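Acetylxylan esterase / glucomannan deacetylase (PDB 2WAA) removes acetyl groups from acetylated xylan and glucomannan, helping to break down plant cell wall polysaccharides. Local coordinates at residues W64-I69 against P74-L79; I102-N107 against A147-A152; N107-V112 against R159-R164. All blocks are in the same frame, centred on the assembly; numbering follows the deposited sequence.

Contact 1 of 3, residues W64-I69 against P74-L79; sequences WIDVII and PTSIKL
Lys78 lies along one face of the Trp64 indole, on the side of the hairpin that also carries Asp66 and Ser76. Its CB sits 3.5 Å from the centroid of the six-membered ring of Trp64 and only 9° off the ring normal, so the contact qualifies as CH-pi over the face. With CG anti to the backbone N (chi1 -171°) and the chain extended beyond it, the methylenes continue across the indole. CG of Lys78 is 3.7 Å from CE2 of Trp64, CD of Lys78 lies at a similar distance from CZ2 of Trp64, and CE of Lys78 reaches NE1 of Trp64 at 4.0 Å. The tip then leaves the ring, and NZ gives a hydrogen bond to a water that also accepts from Trp64 NE1, 3.0 Å away. One solvent molecule thus joins the polar ends of both side chains.

Two residues further along the same face, Ser76 is modelled in two conformers; in one of them Ser76 OG donates to Asp66 OD1 at 2.7 Å, so this bond may not always be made. The opposite face is apolar: Val67 CG2 meets Ile77 CD1 at 3.9 Å, and Ile65 CG2 touches Leu79 CD1. Backbone bonds fix this register. Ile65 and Ile77 form a hydrogen-bonded antiparallel pair, with Ile77 N 2.9 Å from Ile65 O, and Val67 pairs with Thr75 in the same manner. An angle of 146° between the strand directions shows the pronounced twist of this antiparallel beta hairpin.

Strand 63-69 is paired on its other side with strand 94-103, through backbone bonds from Asp66 to Ile102 and from Ile68 to Glu100. The Ile65, Val67 and Ile77 face packs against strands 51-58 and 84-91 of the second sheet, through Met56, Leu88 and Val86.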
loop_
_atom_site.group_PDB
_atom_site.type_symbol
_atom_site.label_atom_id
_atom_site.label_comp_id
_atom_site.label_asym_id
_atom_site.label_seq_id
_atom_site.Cartn_x
_atom_site.Cartn_y
_atom_site.Cartn_z
ATOM N N TRP A 64 7.856 -5.295 -9.412
ATOM C CA TRP A 64 7.340 -4.503 -10.518
ATOM C C TRP A 64 7.026 -3.093 -10.064
ATOM O O TRP A 64 6.573 -2.853 -8.907
ATOM C CB TRP A 64 6.021 -5.111 -11.054
ATOM C CG TRP A 64 6.235 -6.455 -11.798
ATOM C CD1 TRP A 64 6.412 -7.710 -11.247
ATOM C CD2 TRP A 64 6.272 -6.635 -13.230
ATOM N NE1 TRP A 64 6.537 -8.641 -12.253
ATOM C CE2 TRP A 64 6.454 -8.016 -13.474
ATOM C CE3 TRP A 64 6.113 -5.761 -14.327
ATOM C CZ2 TRP A 64 6.541 -8.542 -14.769
ATOM C CZ3 TRP A 64 6.178 -6.274 -15.622
ATOM C CH2 TRP A 64 6.401 -7.658 -15.839
ATOM N N ILE A 65 7.213 -2.166 -10.989
ATOM C CA ILE A 65 6.785 -0.792 -10.785
ATOM C C ILE A 65 5.941 -0.340 -11.991
ATOM O O ILE A 65 6.046 -0.912 -13.094
ATOM C CB ILE A 65 7.998 0.148 -10.640
ATOM C CG1 ILE A 65 8.863 0.108 -11.935
ATOM C CG2 ILE A 65 8.813 -0.226 -9.346
ATOM C CD1 ILE A 65 9.970 1.158 -11.979
ATOM N N ASP A 66 5.101 0.681 -11.754
ATOM C CA ASP A 66 4.479 1.454 -12.842
ATOM C C ASP A 66 5.196 2.794 -12.971
ATOM O O ASP A 66 5.600 3.386 -11.976
ATOM C CB ASP A 66 2.997 1.773 -12.539
ATOM C CG ASP A 66 2.057 0.574 -12.864
ATOM O OD1 ASP A 66 2.311 -0.138 -13.853
ATOM O OD2 ASP A 66 1.056 0.387 -12.145
ATOM N N VAL A 67 5.364 3.250 -14.209
ATOM C CA VAL A 67 5.966 4.556 -14.453
ATOM C C VAL A 67 4.892 5.315 -15.240
ATOM O O VAL A 67 4.365 4.806 -16.208
ATOM C CB VAL A 67 7.243 4.463 -15.317
ATOM C CG1 VAL A 67 7.776 5.925 -15.613
ATOM C CG2 VAL A 67 8.337 3.664 -14.571
ATOM N N ILE A 68 4.522 6.482 -14.752
ATOM C CA ILE A 68 3.476 7.281 -15.407
ATOM C C ILE A 68 4.040 8.668 -15.721
ATOM O O ILE A 68 4.521 9.379 -14.834
ATOM C CB ILE A 68 2.226 7.415 -14.555
ATOM C CG1 ILE A 68 1.715 6.015 -14.132
ATOM C CG2 ILE A 68 1.148 8.202 -15.319
ATOM C CD1 ILE A 68 0.867 6.036 -12.919
ATOM N N ILE A 69 4.041 9.002 -17.007
ATOM C CA ILE A 69 4.595 10.267 -17.501
ATOM C C ILE A 69 3.421 11.144 -17.911
ATOM O O ILE A 69 2.607 10.709 -18.726
ATOM C CB ILE A 69 5.446 10.027 -18.724
ATOM C CG1 ILE A 69 6.528 8.978 -18.437
ATOM C CG2 ILE A 69 6.036 11.397 -19.199
ATOM C CD1 ILE A 69 7.426 9.362 -17.252
ATOM N N PRO A 74 0.168 4.113 -18.185
ATOM C CA PRO A 74 1.329 3.659 -17.410
ATOM C C PRO A 74 2.113 2.580 -18.130
ATOM O O PRO A 74 1.550 1.834 -18.954
ATOM C CB PRO A 74 0.696 3.091 -16.118
ATOM C CG PRO A 74 -0.636 2.613 -16.531
ATOM C CD PRO A 74 -1.115 3.626 -17.623
ATOM N N THR A 75 3.386 2.457 -17.790
ATOM C CA THR A 75 4.218 1.390 -18.331
ATOM C C THR A 75 4.608 0.569 -17.104
ATOM O O THR A 75 5.109 1.134 -16.120
ATOM C CB THR A 75 5.465 1.951 -19.049
ATOM O OG1 THR A 75 5.043 2.731 -20.178
ATOM C CG2 THR A 75 6.420 0.808 -19.541
ATOM N N SER A 76 4.368 -0.735 -17.128
ATOM C CA SER A 76 4.806 -1.600 -16.031
ATOM C C SER A 76 6.149 -2.253 -16.377
ATOM O O SER A 76 6.310 -2.782 -17.479
ATOM C CB SER A 76 3.769 -2.690 -15.746
ATOM O OG SER A 76 2.466 -2.137 -15.613
ATOM N N ILE A 77 7.088 -2.224 -15.443
ATOM C CA ILE A 77 8.453 -2.721 -15.671
ATOM C C ILE A 77 8.877 -3.627 -14.530
ATOM O O ILE A 77 8.628 -3.298 -13.364
ATOM C CB ILE A 77 9.400 -1.491 -15.646
ATOM C CG1 ILE A 77 8.931 -0.494 -16.713
ATOM C CG2 ILE A 77 10.914 -1.925 -15.835
ATOM C CD1 ILE A 77 9.855 0.783 -16.732
ATOM N N LYS A 78 9.505 -4.757 -14.848
ATOM C CA LYS A 78 9.996 -5.664 -13.817
ATOM C C LYS A 78 11.472 -5.331 -13.579
ATOM O O LYS A 78 12.231 -5.199 -14.528
ATOM C CB LYS A 78 9.862 -7.114 -14.281
ATOM C CG LYS A 78 10.155 -8.169 -13.183
ATOM C CD LYS A 78 9.962 -9.572 -13.789
ATOM C CE LYS A 78 10.017 -10.636 -12.734
ATOM N NZ LYS A 78 9.756 -11.961 -13.489
ATOM N N LEU A 79 11.870 -5.098 -12.345
ATOM C CA LEU A 79 13.241 -4.632 -12.088
ATOM C C LEU A 79 14.196 -5.799 -11.807
ATOM O O LEU A 79 13.946 -6.636 -10.934
ATOM C CB LEU A 79 13.224 -3.675 -10.862
ATOM C CG LEU A 79 12.471 -2.348 -11.065
ATOM C CD1 LEU A 79 12.508 -1.596 -9.754
ATOM C CD2 LEU A 79 13.168 -1.515 -12.194
HETATM O O HOH W 1 6.716 -11.597 -12.803
HETATM O O HOH W 2 5.415 5.325 -19.155
#

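Contact 2 of 3, residues I102-N107 against A147-A152; sequences IHRSEN and AIDRVA
Arg104 and Asp149 form a salt bridge between the N-terminal beta domain and the SGNH (GDSL-like) hydrolase domain. They are the two residues that touch here, and the segments bury just 71 Å² between them. Arg104 follows the end of strand 94-103, whereas Asp149 belongs to a type I beta turn running from Ala147 to Arg150.

The side chains meet at about a right angle, and the guanidinium and carboxylate planes are inclined by 32°, so the two groups are not coplanar. A single oxygen takes the load, since both NH1 and NH2 of Arg104 reach Asp149 OD2. Arg104 NH2 lies 2.8 Å from Asp149 OD2 with an N-H...O angle of 154°, and approaches the anti side of that oxygen, slightly out of the carboxylate plane. From the arginine's side the oxygen is at the guanidinium edge, close to its plane. Arg104 NH1 adds a weak bond to Asp149 OD2 at 3.4 Å. A water reinforces that longer arm, accepting from Arg104 NH1 at 3.1 Å while donating to Asp149 OD2 at 2.7 Å. The bend of the arginine chain at chi3 (59°) turns the guanidinium toward the turn.

Further partners hold both groups. NH1 of Arg104 also pairs with Asp66, its NH2 bonds the carbonyl O of Arg159, and Asp149 OD1 forms a salt bridge with Lys319. The carboxylate is therefore shared between two cations, which would probably favour its ionised form.

Arg150 closes the turn, and its NH2 bonds the carbonyl O of His316, an inferred member of the charge relay. The same side chain folds back on its own turn: Arg150 NE lies 2.9 Å from Ala147 O, in the plane of that carbonyl.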
loop_
_atom_site.group_PDB
_atom_site.type_symbol
_atom_site.label_atom_id
_atom_site.label_comp_id
_atom_site.label_asym_id
_atom_site.label_seq_id
_atom_site.Cartn_x
_atom_site.Cartn_y
_atom_site.Cartn_z
ATOM N N ILE A 102 5.351 4.049 -9.214
ATOM C CA ILE A 102 4.503 3.433 -8.202
ATOM C C ILE A 102 4.945 2.007 -7.998
ATOM O O ILE A 102 5.030 1.237 -8.974
ATOM C CB ILE A 102 2.955 3.459 -8.546
ATOM C CG1 ILE A 102 2.433 4.886 -8.759
ATOM C CG2 ILE A 102 2.150 2.917 -7.379
ATOM C CD1 ILE A 102 2.358 5.229 -10.239
ATOM N N HIS A 103 5.225 1.623 -6.733
ATOM C CA HIS A 103 5.580 0.229 -6.469
ATOM C C HIS A 103 4.314 -0.647 -6.612
ATOM O O HIS A 103 3.326 -0.452 -5.874
ATOM C CB HIS A 103 6.173 0.109 -5.036
ATOM C CG HIS A 103 6.824 -1.216 -4.736
ATOM N ND1 HIS A 103 6.787 -1.793 -3.484
ATOM C CD2 HIS A 103 7.509 -2.086 -5.524
ATOM C CE1 HIS A 103 7.449 -2.945 -3.501
ATOM N NE2 HIS A 103 7.904 -3.143 -4.725
ATOM N N ARG A 104 4.352 -1.638 -7.508
ATOM C CA ARG A 104 3.215 -2.567 -7.656
ATOM C C ARG A 104 3.372 -3.755 -6.745
ATOM O O ARG A 104 2.368 -4.327 -6.324
ATOM C CB ARG A 104 3.114 -3.115 -9.087
ATOM C CG ARG A 104 2.837 -2.015 -10.152
ATOM C CD ARG A 104 3.270 -2.518 -11.560
ATOM N NE ARG A 104 2.579 -3.735 -11.985
ATOM C CZ ARG A 104 1.396 -3.754 -12.600
ATOM N NH1 ARG A 104 0.700 -2.624 -12.845
ATOM N NH2 ARG A 104 0.868 -4.938 -12.973
ATOM N N SER A 105 4.614 -4.162 -6.498
ATOM C CA SER A 105 4.915 -5.351 -5.695
ATOM C C SER A 105 4.703 -5.172 -4.207
ATOM O O SER A 105 4.544 -4.054 -3.738
ATOM C CB SER A 105 6.329 -5.842 -6.009
ATOM O OG SER A 105 6.273 -6.493 -7.272
ATOM N N GLU A 106 4.690 -6.280 -3.454
ATOM C CA GLU A 106 4.707 -6.184 -1.983
ATOM C C GLU A 106 5.979 -6.845 -1.442
ATOM O O GLU A 106 6.762 -7.408 -2.183
ATOM C CB GLU A 106 3.474 -6.854 -1.349
ATOM C CG GLU A 106 3.338 -8.338 -1.706
ATOM C CD GLU A 106 2.177 -9.001 -0.964
ATOM O OE1 GLU A 106 2.369 -9.313 0.223
ATOM O OE2 GLU A 106 1.071 -9.186 -1.574
ATOM N N ASN A 107 6.175 -6.772 -0.138
ATOM C CA ASN A 107 7.448 -7.200 0.475
ATOM C C ASN A 107 7.974 -8.586 0.132
ATOM O O ASN A 107 9.187 -8.736 -0.084
ATOM C CB ASN A 107 7.332 -7.089 1.983
ATOM C CG ASN A 107 7.567 -5.654 2.485
ATOM O OD1 ASN A 107 8.704 -5.235 2.551
ATOM N ND2 ASN A 107 6.492 -4.934 2.902
ATOM N N ALA A 147 -3.376 -10.042 -7.584
ATOM C CA ALA A 147 -4.193 -10.668 -8.668
ATOM C C ALA A 147 -5.156 -9.715 -9.356
ATOM O O ALA A 147 -6.019 -10.144 -10.151
ATOM C CB ALA A 147 -4.942 -11.918 -8.136
ATOM N N ILE A 148 -4.998 -8.416 -9.127
ATOM C CA ILE A 148 -5.822 -7.460 -9.878
ATOM C C ILE A 148 -5.543 -7.551 -11.376
ATOM O O ILE A 148 -6.494 -7.412 -12.192
ATOM C CB ILE A 148 -5.655 -6.030 -9.319
ATOM C CG1 ILE A 148 -6.300 -6.002 -7.912
ATOM C CG2 ILE A 148 -6.224 -4.966 -10.260
ATOM C CD1 ILE A 148 -6.125 -4.688 -7.200
ATOM N N ASP A 149 -4.279 -7.765 -11.759
ATOM C CA ASP A 149 -3.933 -7.752 -13.193
ATOM C C ASP A 149 -3.771 -9.157 -13.760
ATOM O O ASP A 149 -2.939 -9.383 -14.635
ATOM C CB ASP A 149 -2.659 -6.921 -13.499
ATOM C CG ASP A 149 -2.908 -5.407 -13.505
ATOM O OD1 ASP A 149 -4.080 -4.945 -13.403
ATOM O OD2 ASP A 149 -1.902 -4.643 -13.569
ATOM N N ARG A 150 -4.566 -10.095 -13.258
ATOM C CA ARG A 150 -4.504 -11.477 -13.712
ATOM C C ARG A 150 -4.916 -11.472 -15.173
ATOM O O ARG A 150 -5.699 -10.634 -15.603
ATOM C CB ARG A 150 -5.514 -12.334 -12.928
ATOM C CG ARG A 150 -6.973 -12.083 -13.392
ATOM C CD ARG A 150 -8.048 -12.652 -12.427
ATOM N NE ARG A 150 -8.014 -11.940 -11.139
ATOM C CZ ARG A 150 -8.601 -12.320 -10.011
ATOM N NH1 ARG A 150 -9.362 -13.421 -9.956
ATOM N NH2 ARG A 150 -8.417 -11.558 -8.932
ATOM N N VAL A 151 -4.484 -12.471 -15.912
ATOM C CA VAL A 151 -4.985 -12.628 -17.280
ATOM C C VAL A 151 -5.282 -14.103 -17.449
ATOM O O VAL A 151 -4.513 -14.940 -17.006
ATOM C CB VAL A 151 -3.908 -12.185 -18.269
ATOM C CG1 VAL A 151 -4.128 -12.834 -19.657
ATOM C CG2 VAL A 151 -3.896 -10.680 -18.329
ATOM N N ALA A 152 -6.434 -14.414 -18.027
ATOM C CA ALA A 152 -6.836 -15.825 -18.170
ATOM C C ALA A 152 -5.774 -16.613 -18.961
ATOM O O ALA A 152 -5.271 -16.130 -19.963
ATOM C CB ALA A 152 -8.173 -15.900 -18.846
HETATM O O HOH W 3 -1.544 -2.335 -14.897
#

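Contact 3 of 3, residues N107-V112 against R159-R164; sequences NWHGQV and RWWNAR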
loop_
_atom_site.group_PDB
_atom_site.type_symbol
_atom_site.label_atom_id
_atom_site.label_comp_id
_atom_site.label_asym_id
_atom_site.label_seq_id
_atom_site.Cartn_x
_atom_site.Cartn_y
_atom_site.Cartn_z
ATOM N N ASN A 107 6.175 -6.772 -0.138
ATOM C CA ASN A 107 7.448 -7.200 0.475
ATOM C C ASN A 107 7.974 -8.586 0.132
ATOM O O ASN A 107 9.187 -8.736 -0.084
ATOM C CB ASN A 107 7.332 -7.089 1.983
ATOM C CG ASN A 107 7.567 -5.654 2.485
ATOM O OD1 ASN A 107 8.704 -5.235 2.551
ATOM N ND2 ASN A 107 6.492 -4.934 2.902
ATOM N N TRP A 108 7.111 -9.611 0.083
ATOM C CA TRP A 108 7.652 -10.929 -0.190
ATOM C C TRP A 108 8.209 -11.028 -1.605
ATOM O O TRP A 108 9.067 -11.891 -1.864
ATOM C CB TRP A 108 6.686 -12.089 0.166
ATOM C CG TRP A 108 5.473 -12.301 -0.735
ATOM C CD1 TRP A 108 4.179 -11.941 -0.445
ATOM C CD2 TRP A 108 5.424 -12.966 -1.994
ATOM N NE1 TRP A 108 3.340 -12.324 -1.464
ATOM C CE2 TRP A 108 4.074 -12.968 -2.418
ATOM C CE3 TRP A 108 6.381 -13.588 -2.797
ATOM C CZ2 TRP A 108 3.661 -13.543 -3.629
ATOM C CZ3 TRP A 108 5.969 -14.161 -4.023
ATOM C CH2 TRP A 108 4.611 -14.107 -4.422
ATOM N N HIS A 109 7.745 -10.179 -2.523
ATOM C CA HIS A 109 8.335 -10.164 -3.857
ATOM C C HIS A 109 9.778 -9.692 -3.781
ATOM O O HIS A 109 10.623 -10.159 -4.520
ATOM C CB HIS A 109 7.611 -9.171 -4.769
ATOM C CG HIS A 109 6.159 -9.475 -4.979
ATOM N ND1 HIS A 109 5.386 -8.753 -5.865
ATOM C CD2 HIS A 109 5.339 -10.418 -4.437
ATOM C CE1 HIS A 109 4.146 -9.230 -5.857
ATOM N NE2 HIS A 109 4.094 -10.243 -5.005
ATOM N N GLY A 110 10.042 -8.761 -2.875
ATOM C CA GLY A 110 11.367 -8.211 -2.670
ATOM C C GLY A 110 11.235 -6.758 -2.237
ATOM O O GLY A 110 10.127 -6.252 -1.982
ATOM N N GLN A 111 12.375 -6.098 -2.152
ATOM C CA GLN A 111 12.355 -4.664 -1.893
ATOM C C GLN A 111 13.030 -3.989 -3.071
ATOM O O GLN A 111 13.941 -4.563 -3.716
ATOM C CB GLN A 111 13.074 -4.312 -0.585
ATOM C CG GLN A 111 12.221 -4.583 0.643
ATOM C CD GLN A 111 12.252 -6.017 1.008
ATOM O OE1 GLN A 111 13.296 -6.670 0.832
ATOM N NE2 GLN A 111 11.124 -6.551 1.543
ATOM N N VAL A 112 12.549 -2.792 -3.396
ATOM C CA VAL A 112 13.085 -2.045 -4.543
ATOM C C VAL A 112 13.868 -0.869 -4.017
ATOM O O VAL A 112 13.471 -0.273 -3.022
ATOM C CB VAL A 112 11.933 -1.518 -5.393
ATOM C CG1 VAL A 112 12.427 -0.436 -6.433
ATOM C CG2 VAL A 112 11.209 -2.683 -6.108
ATOM N N ARG A 159 3.643 -10.023 -11.621
ATOM C CA ARG A 159 3.009 -9.029 -12.483
ATOM C C ARG A 159 1.516 -8.855 -12.208
ATOM O O ARG A 159 0.943 -7.799 -12.481
ATOM C CB ARG A 159 3.234 -9.392 -13.973
ATOM C CG ARG A 159 2.926 -8.199 -14.913
ATOM C CD ARG A 159 2.643 -8.694 -16.344
ATOM N NE ARG A 159 1.557 -9.689 -16.317
ATOM C CZ ARG A 159 0.279 -9.416 -16.098
ATOM N NH1 ARG A 159 -0.122 -8.176 -15.917
ATOM N NH2 ARG A 159 -0.628 -10.413 -16.062
ATOM N N TRP A 160 0.893 -9.863 -11.610
ATOM C CA TRP A 160 -0.517 -9.783 -11.323
ATOM C C TRP A 160 -0.886 -8.739 -10.263
ATOM O O TRP A 160 -2.065 -8.424 -10.113
ATOM C CB TRP A 160 -1.007 -11.152 -10.856
ATOM C CG TRP A 160 -1.214 -12.145 -11.967
ATOM C CD1 TRP A 160 -0.578 -12.201 -13.204
ATOM C CD2 TRP A 160 -2.090 -13.269 -11.920
ATOM N NE1 TRP A 160 -1.050 -13.271 -13.926
ATOM C CE2 TRP A 160 -1.961 -13.957 -13.160
ATOM C CE3 TRP A 160 -2.952 -13.773 -10.940
ATOM C CZ2 TRP A 160 -2.702 -15.107 -13.463
ATOM C CZ3 TRP A 160 -3.697 -14.911 -11.237
ATOM C CH2 TRP A 160 -3.558 -15.574 -12.480
ATOM N N TRP A 161 0.085 -8.238 -9.499
ATOM C CA TRP A 161 -0.235 -7.241 -8.482
ATOM C C TRP A 161 -0.404 -5.827 -9.071
ATOM O O TRP A 161 0.381 -5.398 -9.920
ATOM C CB TRP A 161 0.890 -7.183 -7.432
ATOM C CG TRP A 161 0.807 -8.211 -6.329
ATOM C CD1 TRP A 161 0.672 -7.937 -4.997
ATOM C CD2 TRP A 161 0.923 -9.649 -6.430
ATOM N NE1 TRP A 161 0.662 -9.105 -4.264
ATOM C CE2 TRP A 161 0.821 -10.166 -5.102
ATOM C CE3 TRP A 161 1.100 -10.548 -7.499
ATOM C CZ2 TRP A 161 0.872 -11.531 -4.813
ATOM C CZ3 TRP A 161 1.183 -11.929 -7.207
ATOM C CH2 TRP A 161 1.039 -12.398 -5.874
ATOM N N ASN A 162 -1.416 -5.098 -8.609
ATOM C CA ASN A 162 -1.618 -3.731 -9.088
ATOM C C ASN A 162 -2.058 -2.858 -7.934
ATOM O O ASN A 162 -3.165 -3.015 -7.431
ATOM C CB ASN A 162 -2.656 -3.773 -10.207
ATOM C CG ASN A 162 -2.857 -2.424 -10.859
ATOM O OD1 ASN A 162 -2.572 -1.374 -10.264
ATOM N ND2 ASN A 162 -3.450 -2.438 -12.053
ATOM N N ALA A 163 -1.213 -1.929 -7.497
ATOM C CA ALA A 163 -1.539 -1.101 -6.324
ATOM C C ALA A 163 -2.502 0.038 -6.683
ATOM O O ALA A 163 -3.447 0.320 -5.931
ATOM C CB ALA A 163 -0.218 -0.506 -5.727
ATOM N N ARG A 164 -2.253 0.699 -7.821
ATOM C CA ARG A 164 -3.026 1.889 -8.226
ATOM C C ARG A 164 -4.516 1.594 -8.329
ATOM O O ARG A 164 -5.346 2.478 -8.084
ATOM C CB ARG A 164 -2.638 2.367 -9.645
ATOM C CG ARG A 164 -1.486 3.287 -9.849
ATOM C CD ARG A 164 -0.949 3.144 -11.361
ATOM N NE ARG A 164 -2.040 2.911 -12.331
ATOM C CZ ARG A 164 -2.203 1.843 -13.142
ATOM N NH1 ARG A 164 -1.346 0.788 -13.220
ATOM N NH2 ARG A 164 -3.268 1.834 -13.915
#
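His109 drives the edge of its imidazole into the face of Trp161, and this is the tight half of the contact. His109 NE2 stands 3.3 Å above the Trp161 indole plane, over its centre, and His109 CE1 is 3.3 Å from Trp161 CD2. The planes of the two rings are 83° apart, and the centroid of the imidazole lies 4.3 Å from that of the five-membered ring, which establishes a T-shaped (edge-to-face) stack. Both rings are fixed from outside the stack: His109 ND1 is hydrogen-bonded to Ser105 OG, and Trp161 NE1 to Glu106 OE2.

Trp108 makes the looser, exposed half. Its chi1 of 72° sets CG between the backbone N and the carbonyl carbon, so that the indole folds over its neighbour and CD2 of His109 lies 3.4 Å from the plane of the Trp108 ring. Toward Trp161 it presents an edge, but offset: the six-membered rings have centroids 5.6 Å apart, and the touching is confined to CZ2 of Trp108, which is 3.6 Å from CZ2 of Trp161. A bound acetate, probably from the crystallisation liquor, lies about 4 Å from the Trp108 side chain.

The three rings form an aromatic cluster where a loop of the N-terminal beta domain meets one of the SGNH hydrolase domain. The side chain of Trp161 is about 5 Å from that of Ser141, the inferred nucleophile, consistent with a cluster bordering the catalytic site of a CE2 esterase.

How the contacts relate
Contact 1 lies wholly within the N-terminal beta domain, whereas contacts 2 and 3 join that domain to the SGNH hydrolase domain and cross along the chain. Backbone pairing carries contact 1, a single charged pair contact 2, and ring packing without hydrogen bonds contact 3. Buried residues predominate in contact 3, while contact 1 has an exposed rim and contact 2 is partly buried. Contacts 1 and 2 reach the same sheet through the neighbouring, paired strands 63-69 and 94-103. Polar side chains are another link: Asp66 OD2 of contact 1 forms a salt bridge with Arg164 of contact 3. Asn107 is common to contacts 2 and 3.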